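Local coordinates for protein meta cleavage compound hydrolase (Janthinobacterium, PDB 1J1I) that hydrolyses a carbon-carbon bond in the ring-opened meta-cleavage product of carbazole breakdown, probably releasing anthranilate, at residues H65-A70 with M102-K107; R90-L95 with G117-G122; K107-G112 with V131-L136; V223-V228 with D246-S251. One frame throughout, in Å; residues are numbered along the deposited sequence.

Contact 1: residues H65-A70 with M102-K107; sequences HYRVIA and MNFDGK
M102 meets both R67 and I69 through its terminal methyl. Its chain is bent at chi2 and chi3. M102 CE comes tip to tip with I69, 4.0 Å from I69 CD1. The same methyl lies 3.7 Å from R67 NH2, set obliquely to the guanidinium. M102 CB covers one face of the F104 ring, offset toward the rim. M102 is also where the chain leaves helical torsions after helix 88-101.

N103 carries the polar part. R67 has CG anti to the backbone N (chi1 -179°), and its chain stays extended from CG to NE. The guanidinium reaches N103 end-on. R67 NH2 donates to N103 OD1 at 2.9 Å in a nearly straight bond (165°). R67 NH1 donates to the backbone N103 O at 3.2 Å, from above that carbonyl's plane. Both acceptors lie in the guanidinium plane. The amide plane of N103 stands 79° from it. R67 NE makes a salt bridge with E32, so the guanidinium is fixed from strand 26-33 as well as from the loop.

F104 turns its edge to strand 67-71. Its CE2 atom is 3.6 Å from R67 NH1, and its CZ is 4.5 Å from I69 CG1. The ring also touches P38 and I40 of strand 38-42.

The contact lies away from the catalytic residues. It packs the loop that ends helix 88-101 against strand 67-71. This loop leads into strand 108-113, completing a beta-alpha-beta crossover that passes over strand 38-42 in the alpha/beta hydrolase sheet.

Contact 2: residues R90-L95 with G117-G122; sequences RRIRHL and GATGLG
T119 packs its methyl against R91, I92 and L95 of helix 88-101. The helices 90-95 and 117-122 cross at -67°, with their axes 8.7 Å apart at closest approach. The contact is buried, and no hydrogen bond runs between residues 90-95 and 117-122.

Methyl and backbone contacts come first. T119 OG1 is anti to the carbonyl carbon (chi1 -58°), which leaves CG2 anti to the backbone N and facing helix 88-101. T119 CG2 lies 3.5 Å from R91 O. L95 CD2 sits 3.9 Å from T119 CG2, the two side chains crossing obliquely. R91 crosses T119 at about a right angle, with R91 CB 3.9 Å from T119 OG1.

Glycine contacts form the second group. L95 CD2 is 3.9 Å from G120 CA. I92 CD1 rests on the bare backbone of G122, 3.8 Å from G122 CA. An alanine at I92 would lose the atoms beyond CB, and would probably open a gap over G122.

The polar ends turn to other partners. R91 NE donates to Q88 OE1. The T119 hydroxyl is hydrogen-bonded to M115 O and to Q88 NE2. Q88, at the start of helix 88-101, thus links the two helices.

Helix 114-126 follows the strand that ends in the probable nucleophile elbow. T119 is about 9 Å from the active-site S114, between side chains. L95 and H94 touch M71 of strand 67-71, while the G117-G122 helix lies against strands 108-113 and 131-137.

Contact 3: residues K107-G112 with V131-L136; sequences KVSIVG and VNALVL
V111 and V135 both hold CG1 anti to the backbone N (chi1 -176° and 176°). Their side chains lie side by side and point the same way, with V111 CG1 3.8 Å from V135 CB. I110 has CG1 anti to the carbonyl carbon and CD1 anti beyond it (chi2 178°), and its CD1 comes 3.8 Å from V131 CG2. The two cross at about a right angle. L134 CD1 adds a contact with I110 CB.

Parallel strands 108-112 and 133-136 are joined by a ladder of backbone bonds. N132 N donates to V108 O, I110 N to A133 O at 2.9 Å, V135 N to I110 O at 2.8 Å, and G112 N to V135 O at 3.0 Å. The chain turns a corner at N132, and the buried A133 N has no partner. At the exposed end, a water accepts from K107 NZ at 3.0 Å and donates to V131 O at 2.8 Å.

Helix 268-281 covers the side of S109, V111, A133 and V135. Helix 114-126 lies on the side of V131, L134 and L136. The two strands and that helix form a beta-alpha-beta unit. G112 is the first glycine of a GxSxG sequence, consistent with the nucleophile elbow of alpha/beta hydrolases, which would present S114.

Contact 4: residues V223-V228 with D246-S251; sequences VPTLVV and DLIDDS
T225 meets I248 and S251 across the contact. Its OG1 is anti to the carbonyl carbon (chi1 -60°), and it donates to V223 O at 3.0 Å from above that carbonyl's plane. T225 OG1 is also 3.9 Å from I248 CG2, where the two side chains cross at about a right angle.

D250 lies alongside P224 and points the same way. Its CG is anti to the backbone N (chi1 -154°), and D250 OD2 sits 3.4 Å from P224 CB. S251 turns OG back on its own segment. It donates to I248 O at 2.7 Å, across the type I turn from I248 to S251, and S251 CB is left facing T225 CB at 4.1 Å. V227 CG2 packs more loosely on S251 CB.

The backbones join at the same place. T225 N donates to D250 O at 2.9 Å, nearly straight (165°). S251 CA makes a CA-H...O contact with T225 O. A water donates to V223 O and accepts from D250 N at 2.9 Å, joining the loop to the turn. A valine in place of T225 would lose the hydroxyl, and would probably leave V223 O to the water alone.

T225 pairs with S251 where strands 225-230 and 251-256 begin to run parallel. T225 touches L134 and L136 of strand 131-137, and V227 packs on helix 238-247. The turn also borders the second subunit. D249 OD2 is hydrogen-bonded to NE2 of H258 of the second subunit, and S251 O to NZ of K231 of the second subunit.

Overall arrangement
Contacts 2 and 3 are the buried ones, while contacts 1 and 4 are only partly buried. Contacts 1, 3 and 4 all reach the same sheet, and contact 2 packs helix on helix beside it. Contacts 2 and 3 touch, with G120 CA packed on I110 CG2. Contacts 3 and 4 join through neighbouring strands, with L136 probably hydrogen-bonded to L226 and V228. Contacts 1 and 3 share K107. The chemistry follows the place in the fold: a guanidinium grip at contact 1, methyls on glycines and helix backbone at contact 2, a backbone ladder at contact 3, and hydroxyl and water bonds about a turn at contact 4, beside the second subunit.

Contact 1: residues H65-A70 with M102-K107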
loop_
_atom_site.group_PDB
_atom_site.type_symbol
_atom_site.label_atom_id
_atom_site.label_comp_id
_atom_site.label_asym_id
_atom_site.label_seq_id
_atom_site.Cartn_x
_atom_site.Cartn_y
_atom_site.Cartn_z
ATOM N N HIS A 65 3.751 17.323 8.714
ATOM C CA HIS A 65 4.169 17.610 7.346
ATOM C C HIS A 65 3.181 18.398 6.489
ATOM O O HIS A 65 3.548 18.871 5.416
ATOM C CB HIS A 65 4.491 16.293 6.636
ATOM C CG HIS A 65 5.471 15.435 7.373
ATOM N ND1 HIS A 65 6.798 15.776 7.516
ATOM C CD2 HIS A 65 5.310 14.263 8.032
ATOM C CE1 HIS A 65 7.412 14.852 8.233
ATOM N NE2 HIS A 65 6.533 13.923 8.559
ATOM N N TYR A 66 1.937 18.529 6.947
ATOM C CA TYR A 66 0.926 19.254 6.175
ATOM C C TYR A 66 -0.020 20.069 7.041
ATOM O O TYR A 66 -0.049 19.925 8.262
ATOM C CB TYR A 66 0.061 18.278 5.365
ATOM C CG TYR A 66 0.813 17.426 4.381
ATOM C CD1 TYR A 66 1.400 16.223 4.771
ATOM C CD2 TYR A 66 0.981 17.847 3.064
ATOM C CE1 TYR A 66 2.143 15.461 3.870
ATOM C CE2 TYR A 66 1.720 17.097 2.156
ATOM C CZ TYR A 66 2.301 15.908 2.565
ATOM O OH TYR A 66 3.053 15.183 1.674
ATOM N N ARG A 67 -0.796 20.931 6.386
ATOM C CA ARG A 67 -1.806 21.722 7.073
ATOM C C ARG A 67 -3.016 20.791 7.050
ATOM O O ARG A 67 -3.628 20.586 6.000
ATOM C CB ARG A 67 -2.132 23.003 6.298
ATOM C CG ARG A 67 -3.162 23.882 6.993
ATOM C CD ARG A 67 -3.592 25.055 6.128
ATOM N NE ARG A 67 -4.642 25.831 6.779
ATOM C CZ ARG A 67 -5.361 26.776 6.183
ATOM N NH1 ARG A 67 -5.151 27.070 4.907
ATOM N NH2 ARG A 67 -6.290 27.427 6.868
ATOM N N VAL A 68 -3.345 20.216 8.201
ATOM C CA VAL A 68 -4.460 19.282 8.303
ATOM C C VAL A 68 -5.776 19.966 8.659
ATOM O O VAL A 68 -5.860 20.711 9.636
ATOM C CB VAL A 68 -4.162 18.196 9.350
ATOM C CG1 VAL A 68 -5.302 17.199 9.399
ATOM C CG2 VAL A 68 -2.840 17.501 9.019
ATOM N N ILE A 69 -6.803 19.688 7.864
ATOM C CA ILE A 69 -8.128 20.275 8.054
ATOM C C ILE A 69 -9.175 19.158 8.078
ATOM O O ILE A 69 -9.486 18.569 7.041
ATOM C CB ILE A 69 -8.453 21.255 6.894
ATOM C CG1 ILE A 69 -7.411 22.383 6.839
ATOM C CG2 ILE A 69 -9.871 21.800 7.042
ATOM C CD1 ILE A 69 -7.480 23.396 7.982
ATOM N N ALA A 70 -9.699 18.860 9.266
ATOM C CA ALA A 70 -10.711 17.818 9.434
ATOM C C ALA A 70 -12.080 18.496 9.474
ATOM O O ALA A 70 -12.427 19.153 10.454
ATOM C CB ALA A 70 -10.457 17.042 10.728
ATOM N N MET A 102 -12.480 28.168 2.293
ATOM C CA MET A 102 -11.219 28.122 3.023
ATOM C C MET A 102 -10.151 28.932 2.290
ATOM O O MET A 102 -10.295 29.253 1.111
ATOM C CB MET A 102 -10.755 26.673 3.208
ATOM C CG MET A 102 -11.526 25.915 4.286
ATOM S SD MET A 102 -11.410 26.706 5.918
ATOM C CE MET A 102 -9.757 26.225 6.402
ATOM N N ASN A 103 -9.084 29.277 2.998
ATOM C CA ASN A 103 -8.015 30.063 2.404
ATOM C C ASN A 103 -6.903 29.184 1.844
ATOM O O ASN A 103 -5.843 29.034 2.457
ATOM C CB ASN A 103 -7.462 31.061 3.437
ATOM C CG ASN A 103 -6.961 30.388 4.708
ATOM O OD1 ASN A 103 -7.561 29.429 5.202
ATOM N ND2 ASN A 103 -5.864 30.909 5.259
ATOM N N PHE A 104 -7.160 28.601 0.675
ATOM C CA PHE A 104 -6.188 27.734 0.016
ATOM C C PHE A 104 -5.594 28.420 -1.204
ATOM O O PHE A 104 -6.319 28.954 -2.040
ATOM C CB PHE A 104 -6.856 26.429 -0.411
ATOM C CG PHE A 104 -7.407 25.632 0.732
ATOM C CD1 PHE A 104 -8.594 24.923 0.588
ATOM C CD2 PHE A 104 -6.729 25.567 1.945
ATOM C CE1 PHE A 104 -9.100 24.157 1.634
ATOM C CE2 PHE A 104 -7.224 24.803 2.998
ATOM C CZ PHE A 104 -8.415 24.095 2.840
ATOM N N ASP A 105 -4.269 28.397 -1.311
ATOM C CA ASP A 105 -3.590 29.027 -2.440
ATOM C C ASP A 105 -3.702 28.183 -3.701
ATOM O O ASP A 105 -3.625 28.709 -4.814
ATOM C CB ASP A 105 -2.106 29.251 -2.125
ATOM C CG ASP A 105 -1.890 29.997 -0.824
ATOM O OD1 ASP A 105 -2.569 31.022 -0.604
ATOM O OD2 ASP A 105 -1.032 29.562 -0.025
ATOM N N GLY A 106 -3.876 26.876 -3.527
ATOM C CA GLY A 106 -3.982 25.988 -4.671
ATOM C C GLY A 106 -4.894 24.800 -4.429
ATOM O O GLY A 106 -5.914 24.915 -3.750
ATOM N N LYS A 107 -4.526 23.654 -4.990
ATOM C CA LYS A 107 -5.320 22.442 -4.830
ATOM C C LYS A 107 -5.146 21.863 -3.434
ATOM O O LYS A 107 -4.220 22.230 -2.709
ATOM C CB LYS A 107 -4.907 21.400 -5.873
ATOM C CG LYS A 107 -5.171 21.843 -7.302
ATOM C CD LYS A 107 -4.726 20.802 -8.313
ATOM C CE LYS A 107 -5.117 21.225 -9.723
ATOM N NZ LYS A 107 -4.761 20.187 -10.723
#

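Contact 2: residues R90-L95 with G117-G122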
loop_
_atom_site.group_PDB
_atom_site.type_symbol
_atom_site.label_atom_id
_atom_site.label_comp_id
_atom_site.label_asym_id
_atom_site.label_seq_id
_atom_site.Cartn_x
_atom_site.Cartn_y
_atom_site.Cartn_z
ATOM N N ARG A 90 -25.945 17.065 -2.216
ATOM C CA ARG A 90 -25.837 18.173 -1.269
ATOM C C ARG A 90 -24.533 18.115 -0.465
ATOM O O ARG A 90 -23.924 19.150 -0.187
ATOM C CB ARG A 90 -27.048 18.169 -0.331
ATOM C CG ARG A 90 -27.410 19.530 0.233
ATOM C CD ARG A 90 -27.562 20.567 -0.874
ATOM N NE ARG A 90 -28.154 21.806 -0.384
ATOM C CZ ARG A 90 -29.438 21.941 -0.067
ATOM N NH1 ARG A 90 -30.266 20.911 -0.192
ATOM N NH2 ARG A 90 -29.893 23.104 0.377
ATOM N N ARG A 91 -24.099 16.914 -0.088
ATOM C CA ARG A 91 -22.846 16.781 0.653
ATOM C C ARG A 91 -21.662 17.131 -0.251
ATOM O O ARG A 91 -20.687 17.740 0.196
ATOM C CB ARG A 91 -22.676 15.359 1.202
ATOM C CG ARG A 91 -23.436 15.076 2.496
ATOM C CD ARG A 91 -23.157 13.656 2.998
ATOM N NE ARG A 91 -23.757 12.651 2.123
ATOM C CZ ARG A 91 -25.037 12.295 2.160
ATOM N NH1 ARG A 91 -25.859 12.858 3.037
ATOM N NH2 ARG A 91 -25.503 11.389 1.310
ATOM N N ILE A 92 -21.745 16.744 -1.518
ATOM C CA ILE A 92 -20.676 17.051 -2.465
ATOM C C ILE A 92 -20.563 18.566 -2.625
ATOM O O ILE A 92 -19.466 19.130 -2.556
ATOM C CB ILE A 92 -20.947 16.405 -3.844
ATOM C CG1 ILE A 92 -20.829 14.879 -3.724
ATOM C CG2 ILE A 92 -19.961 16.950 -4.885
ATOM C CD1 ILE A 92 -21.268 14.122 -4.963
ATOM N N ARG A 93 -21.703 19.222 -2.831
ATOM C CA ARG A 93 -21.724 20.673 -2.992
ATOM C C ARG A 93 -21.163 21.342 -1.746
ATOM O O ARG A 93 -20.412 22.316 -1.836
ATOM C CB ARG A 93 -23.151 21.175 -3.224
ATOM C CG ARG A 93 -23.235 22.683 -3.455
ATOM C CD ARG A 93 -24.644 23.202 -3.217
ATOM N NE ARG A 93 -25.640 22.474 -3.999
ATOM C CZ ARG A 93 -26.953 22.648 -3.883
ATOM N NH1 ARG A 93 -27.785 21.941 -4.636
ATOM N NH2 ARG A 93 -27.435 23.528 -3.014
ATOM N N HIS A 94 -21.529 20.816 -0.579
ATOM C CA HIS A 94 -21.046 21.386 0.671
ATOM C C HIS A 94 -19.524 21.339 0.747
ATOM O O HIS A 94 -18.887 22.335 1.085
ATOM C CB HIS A 94 -21.637 20.652 1.882
ATOM C CG HIS A 94 -21.019 21.062 3.183
ATOM N ND1 HIS A 94 -20.260 20.205 3.950
ATOM C CD2 HIS A 94 -21.017 22.250 3.836
ATOM C CE1 HIS A 94 -19.819 20.844 5.018
ATOM N NE2 HIS A 94 -20.264 22.088 4.973
ATOM N N LEU A 95 -18.944 20.182 0.439
ATOM C CA LEU A 95 -17.494 20.040 0.481
ATOM C C LEU A 95 -16.865 21.016 -0.512
ATOM O O LEU A 95 -15.836 21.632 -0.227
ATOM C CB LEU A 95 -17.092 18.597 0.160
ATOM C CG LEU A 95 -15.594 18.286 0.052
ATOM C CD1 LEU A 95 -14.879 18.744 1.322
ATOM C CD2 LEU A 95 -15.396 16.779 -0.154
ATOM N N GLY A 117 -15.595 9.296 2.153
ATOM C CA GLY A 117 -14.846 8.910 0.971
ATOM C C GLY A 117 -15.688 9.106 -0.279
ATOM O O GLY A 117 -15.206 9.620 -1.288
ATOM N N ALA A 118 -16.956 8.713 -0.207
ATOM C CA ALA A 118 -17.857 8.875 -1.351
ATOM C C ALA A 118 -17.990 10.357 -1.702
ATOM O O ALA A 118 -18.063 10.732 -2.878
ATOM C CB ALA A 118 -19.231 8.294 -1.025
ATOM N N THR A 119 -18.011 11.204 -0.677
ATOM C CA THR A 119 -18.152 12.636 -0.893
ATOM C C THR A 119 -16.879 13.232 -1.503
ATOM O O THR A 119 -16.952 14.096 -2.374
ATOM C CB THR A 119 -18.530 13.354 0.427
ATOM O OG1 THR A 119 -19.755 12.799 0.931
ATOM C CG2 THR A 119 -18.740 14.848 0.188
ATOM N N GLY A 120 -15.719 12.760 -1.055
ATOM C CA GLY A 120 -14.465 13.239 -1.610
ATOM C C GLY A 120 -14.361 12.796 -3.063
ATOM O O GLY A 120 -13.875 13.537 -3.934
ATOM N N LEU A 121 -14.831 11.582 -3.326
ATOM C CA LEU A 121 -14.810 11.023 -4.673
ATOM C C LEU A 121 -15.693 11.876 -5.580
ATOM O O LEU A 121 -15.314 12.198 -6.707
ATOM C CB LEU A 121 -15.311 9.569 -4.647
ATOM C CG LEU A 121 -15.092 8.708 -5.902
ATOM C CD1 LEU A 121 -15.278 7.237 -5.556
ATOM C CD2 LEU A 121 -16.053 9.122 -7.009
ATOM N N GLY A 122 -16.865 12.250 -5.078
ATOM C CA GLY A 122 -17.776 13.075 -5.853
ATOM C C GLY A 122 -17.148 14.401 -6.248
ATOM O O GLY A 122 -17.253 14.834 -7.402
#

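Contact 3: residues K107-G112 with V131-L136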
loop_
_atom_site.group_PDB
_atom_site.type_symbol
_atom_site.label_atom_id
_atom_site.label_comp_id
_atom_site.label_asym_id
_atom_site.label_seq_id
_atom_site.Cartn_x
_atom_site.Cartn_y
_atom_site.Cartn_z
ATOM N N LYS A 107 -4.526 23.654 -4.990
ATOM C CA LYS A 107 -5.320 22.442 -4.830
ATOM C C LYS A 107 -5.146 21.863 -3.434
ATOM O O LYS A 107 -4.220 22.230 -2.709
ATOM C CB LYS A 107 -4.907 21.400 -5.873
ATOM C CG LYS A 107 -5.171 21.843 -7.302
ATOM C CD LYS A 107 -4.726 20.802 -8.313
ATOM C CE LYS A 107 -5.117 21.225 -9.723
ATOM N NZ LYS A 107 -4.761 20.187 -10.723
ATOM N N VAL A 108 -6.041 20.955 -3.064
ATOM C CA VAL A 108 -5.985 20.311 -1.756
ATOM C C VAL A 108 -6.132 18.804 -1.911
ATOM O O VAL A 108 -6.708 18.321 -2.891
ATOM C CB VAL A 108 -7.120 20.795 -0.827
ATOM C CG1 VAL A 108 -7.017 22.296 -0.615
ATOM C CG2 VAL A 108 -8.469 20.425 -1.418
ATOM N N SER A 109 -5.604 18.064 -0.941
ATOM C CA SER A 109 -5.715 16.612 -0.959
ATOM C C SER A 109 -6.946 16.283 -0.127
ATOM O O SER A 109 -7.248 16.990 0.835
ATOM C CB SER A 109 -4.477 15.965 -0.329
ATOM O OG SER A 109 -3.305 16.299 -1.047
ATOM N N ILE A 110 -7.662 15.225 -0.499
ATOM C CA ILE A 110 -8.855 14.841 0.241
ATOM C C ILE A 110 -8.758 13.392 0.707
ATOM O O ILE A 110 -8.474 12.493 -0.087
ATOM C CB ILE A 110 -10.127 15.011 -0.614
ATOM C CG1 ILE A 110 -10.250 16.468 -1.079
ATOM C CG2 ILE A 110 -11.360 14.582 0.199
ATOM C CD1 ILE A 110 -11.447 16.731 -1.980
ATOM N N VAL A 111 -9.001 13.190 1.998
ATOM C CA VAL A 111 -8.951 11.874 2.630
ATOM C C VAL A 111 -10.301 11.603 3.284
ATOM O O VAL A 111 -10.713 12.337 4.186
ATOM C CB VAL A 111 -7.865 11.824 3.729
ATOM C CG1 VAL A 111 -7.764 10.414 4.295
ATOM C CG2 VAL A 111 -6.515 12.282 3.159
ATOM N N GLY A 112 -10.981 10.547 2.846
ATOM C CA GLY A 112 -12.282 10.248 3.411
ATOM C C GLY A 112 -12.567 8.790 3.698
ATOM O O GLY A 112 -12.131 7.897 2.972
ATOM N N VAL A 131 -8.850 19.650 -6.583
ATOM C CA VAL A 131 -8.183 18.509 -5.954
ATOM C C VAL A 131 -6.855 18.056 -6.543
ATOM O O VAL A 131 -6.710 17.930 -7.760
ATOM C CB VAL A 131 -9.142 17.299 -5.946
ATOM C CG1 VAL A 131 -8.594 16.186 -5.059
ATOM C CG2 VAL A 131 -10.519 17.746 -5.474
ATOM N N ASN A 132 -5.904 17.782 -5.649
ATOM C CA ASN A 132 -4.565 17.320 -6.009
ATOM C C ASN A 132 -4.425 15.796 -5.859
ATOM O O ASN A 132 -3.790 15.141 -6.683
ATOM C CB ASN A 132 -3.532 18.007 -5.115
ATOM C CG ASN A 132 -2.152 17.408 -5.257
ATOM O OD1 ASN A 132 -1.521 17.516 -6.309
ATOM N ND2 ASN A 132 -1.675 16.759 -4.197
ATOM N N ALA A 133 -5.007 15.247 -4.797
ATOM C CA ALA A 133 -4.939 13.809 -4.522
ATOM C C ALA A 133 -6.153 13.375 -3.717
ATOM O O ALA A 133 -6.750 14.182 -2.999
ATOM C CB ALA A 133 -3.660 13.473 -3.752
ATOM N N LEU A 134 -6.502 12.097 -3.833
ATOM C CA LEU A 134 -7.654 11.531 -3.140
ATOM C C LEU A 134 -7.320 10.214 -2.438
ATOM O O LEU A 134 -6.656 9.351 -3.006
ATOM C CB LEU A 134 -8.782 11.272 -4.138
ATOM C CG LEU A 134 -10.036 10.555 -3.623
ATOM C CD1 LEU A 134 -10.811 11.470 -2.683
ATOM C CD2 LEU A 134 -10.907 10.150 -4.803
ATOM N N VAL A 135 -7.790 10.066 -1.207
ATOM C CA VAL A 135 -7.568 8.837 -0.445
ATOM C C VAL A 135 -8.933 8.285 -0.073
ATOM O O VAL A 135 -9.701 8.941 0.623
ATOM C CB VAL A 135 -6.763 9.104 0.846
ATOM C CG1 VAL A 135 -6.627 7.808 1.659
ATOM C CG2 VAL A 135 -5.386 9.660 0.491
ATOM N N LEU A 136 -9.243 7.091 -0.566
ATOM C CA LEU A 136 -10.518 6.457 -0.285
ATOM C C LEU A 136 -10.238 5.334 0.704
ATOM O O LEU A 136 -9.492 4.403 0.410
ATOM C CB LEU A 136 -11.123 5.905 -1.574
ATOM C CG LEU A 136 -11.355 6.957 -2.663
ATOM C CD1 LEU A 136 -11.710 6.258 -3.965
ATOM C CD2 LEU A 136 -12.466 7.923 -2.234
HETATM O O HOH W 1 -6.833 18.040 -10.532
#

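Contact 4: residues V223-V228 with D246-S251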
loop_
_atom_site.group_PDB
_atom_site.type_symbol
_atom_site.label_atom_id
_atom_site.label_comp_id
_atom_site.label_asym_id
_atom_site.label_seq_id
_atom_site.Cartn_x
_atom_site.Cartn_y
_atom_site.Cartn_z
ATOM N N VAL A 223 -7.562 12.069 -10.716
ATOM C CA VAL A 223 -6.499 12.504 -9.808
ATOM C C VAL A 223 -5.809 11.286 -9.184
ATOM O O VAL A 223 -6.397 10.206 -9.126
ATOM C CB VAL A 223 -7.099 13.380 -8.682
ATOM C CG1 VAL A 223 -6.157 13.475 -7.511
ATOM C CG2 VAL A 223 -7.393 14.772 -9.217
ATOM N N PRO A 224 -4.541 11.433 -8.746
ATOM C CA PRO A 224 -3.892 10.270 -8.131
ATOM C C PRO A 224 -4.724 9.881 -6.915
ATOM O O PRO A 224 -5.119 10.737 -6.110
ATOM C CB PRO A 224 -2.501 10.791 -7.757
ATOM C CG PRO A 224 -2.679 12.293 -7.704
ATOM C CD PRO A 224 -3.588 12.548 -8.869
ATOM N N THR A 225 -4.985 8.588 -6.785
ATOM C CA THR A 225 -5.818 8.091 -5.709
ATOM C C THR A 225 -5.192 6.931 -4.950
ATOM O O THR A 225 -4.482 6.110 -5.529
ATOM C CB THR A 225 -7.178 7.628 -6.281
ATOM O OG1 THR A 225 -7.827 8.739 -6.911
ATOM C CG2 THR A 225 -8.070 7.062 -5.180
ATOM N N LEU A 226 -5.460 6.882 -3.651
ATOM C CA LEU A 226 -4.968 5.805 -2.801
ATOM C C LEU A 226 -6.214 5.125 -2.234
ATOM O O LEU A 226 -6.996 5.751 -1.518
ATOM C CB LEU A 226 -4.124 6.363 -1.651
ATOM C CG LEU A 226 -3.002 5.516 -1.032
ATOM C CD1 LEU A 226 -2.995 5.721 0.479
ATOM C CD2 LEU A 226 -3.172 4.055 -1.371
ATOM N N VAL A 227 -6.414 3.858 -2.583
ATOM C CA VAL A 227 -7.559 3.102 -2.084
ATOM C C VAL A 227 -7.056 2.300 -0.884
ATOM O O VAL A 227 -6.261 1.368 -1.043
ATOM C CB VAL A 227 -8.113 2.130 -3.160
ATOM C CG1 VAL A 227 -9.312 1.369 -2.618
ATOM C CG2 VAL A 227 -8.508 2.909 -4.416
ATOM N N VAL A 228 -7.491 2.690 0.313
ATOM C CA VAL A 228 -7.087 2.009 1.547
ATOM C C VAL A 228 -8.220 1.083 1.951
ATOM O O VAL A 228 -9.383 1.491 1.956
ATOM C CB VAL A 228 -6.814 3.014 2.686
ATOM C CG1 VAL A 228 -6.411 2.270 3.955
ATOM C CG2 VAL A 228 -5.719 3.986 2.272
ATOM N N ASP A 246 -9.482 -1.233 -10.371
ATOM C CA ASP A 246 -9.706 -1.520 -11.781
ATOM C C ASP A 246 -10.321 -0.300 -12.485
ATOM O O ASP A 246 -9.977 0.019 -13.625
ATOM C CB ASP A 246 -10.646 -2.719 -11.907
ATOM C CG ASP A 246 -10.888 -3.122 -13.342
ATOM O OD1 ASP A 246 -9.917 -3.518 -14.022
ATOM O OD2 ASP A 246 -12.050 -3.038 -13.789
ATOM N N LEU A 247 -11.214 0.390 -11.785
ATOM C CA LEU A 247 -11.910 1.552 -12.336
ATOM C C LEU A 247 -11.132 2.863 -12.367
ATOM O O LEU A 247 -11.210 3.610 -13.342
ATOM C CB LEU A 247 -13.212 1.769 -11.568
ATOM C CG LEU A 247 -14.211 0.614 -11.642
ATOM C CD1 LEU A 247 -15.317 0.838 -10.628
ATOM C CD2 LEU A 247 -14.768 0.507 -13.058
ATOM N N ILE A 248 -10.399 3.156 -11.297
ATOM C CA ILE A 248 -9.638 4.398 -11.224
ATOM C C ILE A 248 -8.239 4.205 -11.827
ATOM O O ILE A 248 -7.390 3.505 -11.273
ATOM C CB ILE A 248 -9.562 4.878 -9.758
ATOM C CG1 ILE A 248 -10.986 5.001 -9.201
ATOM C CG2 ILE A 248 -8.852 6.233 -9.672
ATOM C CD1 ILE A 248 -11.061 5.363 -7.726
ATOM N N ASP A 249 -8.002 4.836 -12.972
ATOM C CA ASP A 249 -6.725 4.685 -13.666
ATOM C C ASP A 249 -5.465 5.061 -12.896
ATOM O O ASP A 249 -4.443 4.385 -13.018
ATOM C CB ASP A 249 -6.727 5.458 -14.981
ATOM C CG ASP A 249 -5.599 5.022 -15.899
ATOM O OD1 ASP A 249 -5.656 3.882 -16.401
ATOM O OD2 ASP A 249 -4.653 5.803 -16.102
ATOM N N ASP A 250 -5.509 6.142 -12.127
ATOM C CA ASP A 250 -4.319 6.531 -11.382
ATOM C C ASP A 250 -4.441 6.187 -9.905
ATOM O O ASP A 250 -4.106 6.991 -9.030
ATOM C CB ASP A 250 -4.046 8.024 -11.556
ATOM C CG ASP A 250 -2.575 8.365 -11.382
ATOM O OD1 ASP A 250 -1.733 7.531 -11.783
ATOM O OD2 ASP A 250 -2.260 9.458 -10.863
ATOM N N SER A 251 -4.907 4.978 -9.626
ATOM C CA SER A 251 -5.074 4.557 -8.243
ATOM C C SER A 251 -4.057 3.531 -7.754
ATOM O O SER A 251 -3.696 2.591 -8.464
ATOM C CB SER A 251 -6.486 4.003 -8.016
ATOM O OG SER A 251 -6.733 2.833 -8.783
HETATM O O HOH W 2 -7.199 8.349 -11.405
#